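Local coordinates for suppressor protein MPT5 (PDB 5BZ1), which binds short sequence motifs in the 3'-UTRs of target mRNAs through its Pumilio-repeat domain and regulates them post-transcriptionally, repressing HO expression, at residues Ile302-Ile313 with Lys364-Leu375. Numbering follows the deposited sequence.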
loop_
_atom_site.group_PDB
_atom_site.type_symbol
_atom_site.label_atom_id
_atom_site.label_comp_id
_atom_site.label_asym_id
_atom_site.label_seq_id
_atom_site.Cartn_x
_atom_site.Cartn_y
_atom_site.Cartn_z
ATOM N N ILE A 302 3.597 29.742 2.669
ATOM C CA ILE A 302 4.253 30.770 1.867
ATOM C C ILE A 302 5.151 31.629 2.759
ATOM O O ILE A 302 6.261 31.990 2.363
ATOM C CB ILE A 302 3.233 31.656 1.118
ATOM C CG1 ILE A 302 2.403 30.818 0.147
ATOM C CG2 ILE A 302 3.934 32.771 0.353
ATOM C CD1 ILE A 302 1.327 31.601 -0.588
ATOM N N ASP A 303 4.669 31.942 3.960
ATOM C CA ASP A 303 5.448 32.697 4.940
ATOM C C ASP A 303 6.749 31.975 5.304
ATOM O O ASP A 303 7.816 32.583 5.356
ATOM C CB ASP A 303 4.622 32.939 6.209
ATOM C CG ASP A 303 3.501 33.948 6.007
ATOM O OD1 ASP A 303 3.567 34.737 5.040
ATOM O OD2 ASP A 303 2.556 33.958 6.830
ATOM N N ILE A 304 6.647 30.672 5.554
ATOM C CA ILE A 304 7.799 29.861 5.931
ATOM C C ILE A 304 8.832 29.786 4.803
ATOM O O ILE A 304 10.028 29.972 5.031
ATOM C CB ILE A 304 7.364 28.441 6.333
ATOM C CG1 ILE A 304 6.479 28.486 7.581
ATOM C CG2 ILE A 304 8.571 27.550 6.570
ATOM C CD1 ILE A 304 5.899 27.138 7.969
ATOM N N PHE A 305 8.363 29.516 3.589
ATOM C CA PHE A 305 9.234 29.462 2.419
ATOM C C PHE A 305 9.846 30.824 2.099
ATOM O O PHE A 305 10.941 30.903 1.544
ATOM C CB PHE A 305 8.470 28.927 1.206
ATOM C CG PHE A 305 8.392 27.429 1.151
ATOM C CD1 PHE A 305 8.787 26.746 0.012
ATOM C CD2 PHE A 305 7.931 26.700 2.240
ATOM C CE1 PHE A 305 8.720 25.361 -0.046
ATOM C CE2 PHE A 305 7.865 25.315 2.188
ATOM C CZ PHE A 305 8.260 24.650 1.045
ATOM N N THR A 306 9.136 31.892 2.446
ATOM C CA THR A 306 9.648 33.245 2.240
ATOM C C THR A 306 10.791 33.545 3.213
ATOM O O THR A 306 11.854 34.021 2.807
ATOM C CB THR A 306 8.537 34.303 2.382
ATOM O OG1 THR A 306 7.534 34.079 1.384
ATOM C CG2 THR A 306 9.102 35.710 2.215
ATOM N N VAL A 307 10.566 33.262 4.493
ATOM C CA VAL A 307 11.589 33.441 5.516
ATOM C C VAL A 307 12.840 32.611 5.207
ATOM O O VAL A 307 13.966 33.091 5.353
ATOM C CB VAL A 307 11.043 33.088 6.920
ATOM C CG1 VAL A 307 12.161 33.046 7.947
ATOM C CG2 VAL A 307 9.972 34.090 7.349
ATOM N N ASN A 308 12.634 31.378 4.755
ATOM C CA ASN A 308 13.735 30.446 4.520
ATOM C C ASN A 308 14.152 30.341 3.055
ATOM O O ASN A 308 14.792 29.367 2.662
ATOM C CB ASN A 308 13.370 29.054 5.049
ATOM C CG ASN A 308 13.141 29.041 6.545
ATOM O OD1 ASN A 308 14.086 28.938 7.329
ATOM N ND2 ASN A 308 11.882 29.147 6.950
ATOM N N LEU A 309 13.800 31.350 2.261
ATOM C CA LEU A 309 14.025 31.326 0.812
ATOM C C LEU A 309 15.489 31.107 0.434
ATOM O O LEU A 309 15.795 30.385 -0.517
ATOM C CB LEU A 309 13.503 32.619 0.177
ATOM C CG LEU A 309 13.727 32.840 -1.320
ATOM C CD1 LEU A 309 13.127 31.717 -2.146
ATOM C CD2 LEU A 309 13.148 34.175 -1.751
ATOM N N ASN A 310 16.388 31.725 1.193
ATOM C CA ASN A 310 17.816 31.663 0.902
ATOM C C ASN A 310 18.406 30.251 0.988
ATOM O O ASN A 310 19.317 29.902 0.232
ATOM C CB ASN A 310 18.581 32.592 1.839
ATOM C CG ASN A 310 19.986 32.860 1.360
ATOM O OD1 ASN A 310 20.214 33.066 0.169
ATOM N ND2 ASN A 310 20.941 32.842 2.282
ATOM N N VAL A 311 17.895 29.453 1.922
ATOM C CA VAL A 311 18.338 28.070 2.087
ATOM C C VAL A 311 17.693 27.167 1.040
ATOM O O VAL A 311 18.363 26.339 0.418
ATOM C CB VAL A 311 18.013 27.544 3.498
ATOM C CG1 VAL A 311 18.173 26.030 3.574
ATOM C CG2 VAL A 311 18.895 28.222 4.530
ATOM N N LEU A 312 16.391 27.347 0.845
ATOM C CA LEU A 312 15.601 26.501 -0.046
ATOM C C LEU A 312 16.014 26.601 -1.519
ATOM O O LEU A 312 16.131 25.585 -2.204
ATOM C CB LEU A 312 14.113 26.824 0.113
ATOM C CG LEU A 312 13.480 26.424 1.446
ATOM C CD1 LEU A 312 12.144 27.116 1.644
ATOM C CD2 LEU A 312 13.301 24.913 1.520
ATOM N N ILE A 313 16.240 27.820 -2.002
ATOM C CA ILE A 313 16.589 28.038 -3.404
ATOM C C ILE A 313 17.950 27.428 -3.742
ATOM O O ILE A 313 18.268 27.184 -4.908
ATOM C CB ILE A 313 16.586 29.550 -3.748
ATOM C CG1 ILE A 313 16.442 29.766 -5.254
ATOM C CG2 ILE A 313 17.841 30.245 -3.210
ATOM C CD1 ILE A 313 16.430 31.227 -5.664
ATOM N N LYS A 364 1.252 37.712 -0.881
ATOM C CA LYS A 364 2.345 36.895 -0.358
ATOM C C LYS A 364 3.131 36.166 -1.451
ATOM O O LYS A 364 4.354 36.042 -1.361
ATOM C CB LYS A 364 1.825 35.884 0.669
ATOM C CG LYS A 364 1.423 36.486 2.009
ATOM C CD LYS A 364 0.986 35.394 2.978
ATOM C CE LYS A 364 0.543 35.969 4.317
ATOM N NZ LYS A 364 1.665 36.601 5.058
ATOM N N ILE A 365 2.435 35.675 -2.472
ATOM C CA ILE A 365 3.104 34.938 -3.540
ATOM C C ILE A 365 3.859 35.902 -4.458
ATOM O O ILE A 365 4.927 35.571 -4.978
ATOM C CB ILE A 365 2.124 34.029 -4.336
ATOM C CG1 ILE A 365 2.862 32.836 -4.948
ATOM C CG2 ILE A 365 1.368 34.805 -5.408
ATOM C CD1 ILE A 365 3.267 31.793 -3.932
ATOM N N GLY A 366 3.317 37.106 -4.626
ATOM C CA GLY A 366 3.974 38.138 -5.408
ATOM C C GLY A 366 5.259 38.580 -4.734
ATOM O O GLY A 366 6.282 38.786 -5.393
ATOM N N ASN A 367 5.203 38.718 -3.414
ATOM C CA ASN A 367 6.375 39.087 -2.631
ATOM C C ASN A 367 7.461 38.015 -2.706
ATOM O O ASN A 367 8.649 38.326 -2.801
ATOM C CB ASN A 367 5.977 39.358 -1.176
ATOM C CG ASN A 367 7.177 39.560 -0.265
ATOM O OD1 ASN A 367 7.340 38.859 0.736
ATOM N ND2 ASN A 367 8.031 40.514 -0.616
ATOM N N LEU A 368 7.048 36.752 -2.671
ATOM C CA LEU A 368 7.992 35.647 -2.783
ATOM C C LEU A 368 8.658 35.632 -4.160
ATOM O O LEU A 368 9.849 35.340 -4.282
ATOM C CB LEU A 368 7.298 34.311 -2.504
ATOM C CG LEU A 368 8.181 33.061 -2.547
ATOM C CD1 LEU A 368 9.346 33.217 -1.596
ATOM C CD2 LEU A 368 7.384 31.816 -2.201
ATOM N N ILE A 369 7.886 35.961 -5.192
ATOM C CA ILE A 369 8.407 36.023 -6.553
ATOM C C ILE A 369 9.517 37.072 -6.689
ATOM O O ILE A 369 10.570 36.800 -7.270
ATOM C CB ILE A 369 7.283 36.316 -7.576
ATOM C CG1 ILE A 369 6.370 35.098 -7.742
ATOM C CG2 ILE A 369 7.867 36.704 -8.924
ATOM C CD1 ILE A 369 7.070 33.880 -8.314
ATOM N N VAL A 370 9.281 38.269 -6.154
ATOM C CA VAL A 370 10.265 39.343 -6.271
ATOM C C VAL A 370 11.527 39.044 -5.457
ATOM O O VAL A 370 12.634 39.349 -5.894
ATOM C CB VAL A 370 9.677 40.749 -5.935
ATOM C CG1 VAL A 370 8.381 40.983 -6.690
ATOM C CG2 VAL A 370 9.446 40.920 -4.442
ATOM N N LEU A 371 11.363 38.432 -4.287
ATOM C CA LEU A 371 12.510 38.042 -3.473
ATOM C C LEU A 371 13.314 36.955 -4.183
ATOM O O LEU A 371 14.546 36.944 -4.130
ATOM C CB LEU A 371 12.068 37.569 -2.086
ATOM C CG LEU A 371 11.528 38.623 -1.120
ATOM C CD1 LEU A 371 11.125 37.994 0.205
ATOM C CD2 LEU A 371 12.561 39.707 -0.894
ATOM N N THR A 372 12.609 36.050 -4.854
ATOM C CA THR A 372 13.253 35.003 -5.640
ATOM C C THR A 372 14.061 35.598 -6.797
ATOM O O THR A 372 15.200 35.193 -7.039
ATOM C CB THR A 372 12.224 33.991 -6.183
ATOM O OG1 THR A 372 11.543 33.363 -5.088
ATOM C CG2 THR A 372 12.908 32.924 -7.012
ATOM N N LYS A 373 13.470 36.565 -7.497
ATOM C CA LYS A 373 14.123 37.222 -8.628
ATOM C C LYS A 373 15.412 37.931 -8.203
ATOM O O LYS A 373 16.404 37.913 -8.933
ATOM C CB LYS A 373 13.167 38.219 -9.296
ATOM C CG LYS A 373 13.609 38.690 -10.682
ATOM C CD LYS A 373 12.859 39.949 -11.125
ATOM C CE LYS A 373 11.383 39.684 -11.404
ATOM N NZ LYS A 373 11.112 39.376 -12.839
ATOM N N GLU A 374 15.393 38.548 -7.021
ATOM C CA GLU A 374 16.566 39.243 -6.490
ATOM C C GLU A 374 17.716 38.272 -6.211
ATOM O O GLU A 374 18.887 38.648 -6.280
ATOM C CB GLU A 374 16.216 39.988 -5.196
ATOM C CG GLU A 374 15.213 41.128 -5.330
ATOM C CD GLU A 374 14.884 41.765 -3.985
ATOM O OE1 GLU A 374 15.143 41.120 -2.946
ATOM O OE2 GLU A 374 14.371 42.904 -3.969
ATOM N N LEU A 375 17.367 37.030 -5.885
ATOM C CA LEU A 375 18.344 36.020 -5.488
ATOM C C LEU A 375 18.955 35.276 -6.672
ATOM O O LEU A 375 19.956 34.576 -6.518
ATOM C CB LEU A 375 17.703 35.009 -4.533
ATOM C CG LEU A 375 17.476 35.481 -3.100
ATOM C CD1 LEU A 375 16.878 34.373 -2.253
ATOM C CD2 LEU A 375 18.789 35.939 -2.513
HETATM O O HOH W 1 5.763 36.089 0.897
#
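Two nearly parallel helices pack together at the C-terminal end of the Pumilio-repeat RNA-binding domain, where the C-terminal part of helix 354-375 lies against helix 288-307 and the start of the eighth repeat; the axes of 302-307 and 364-375 cross at 17° and come within 10.0 Å. L309 and L368 interlock as knobs into holes. L309 drops among L368, L371, T372 and L375, with CD2 3.6 Å from L371 CB and CG 3.6 Å from L375 CD1. L368 answers from the other side, its CG anti to the backbone N (chi1 -178°), which sends the side chain in among I302, F305, T306 and L309, CD1 toward T306 and L309 and CD2 toward I302. I302 extends the apolar seam, its side chain crossing that of I365 at about a right angle, CD1 to CD1, and I313 CD1 closes the far end over T372 CG2 and L375 CB. L322 of helix 318-326 and I388 of helix 385-398 bring the neighbouring helices onto this core.

At its more open edge, K364 runs its aliphatic chain past D303 and bends at the last torsion (chi4 -66°), bringing NZ onto the syn lone pair of D303 OD1 at 2.7 Å. An alanine in place of K364 would probably leave the D303 carboxylate without its charged mate and without the methylenes alongside it. Beside this pair, a water sits 2.7 Å from both T306 OG1 and K364 O, with a longer bond to N367 OD1; its two protons cannot serve three acceptors at once. T306 OG1 in turn donates to I302 O from above the carbonyl plane, so the hydroxyl is gripped from two directions. The leucine interlock thus probably sets the helix spacing, while salt bridge and water link the partly exposed edge.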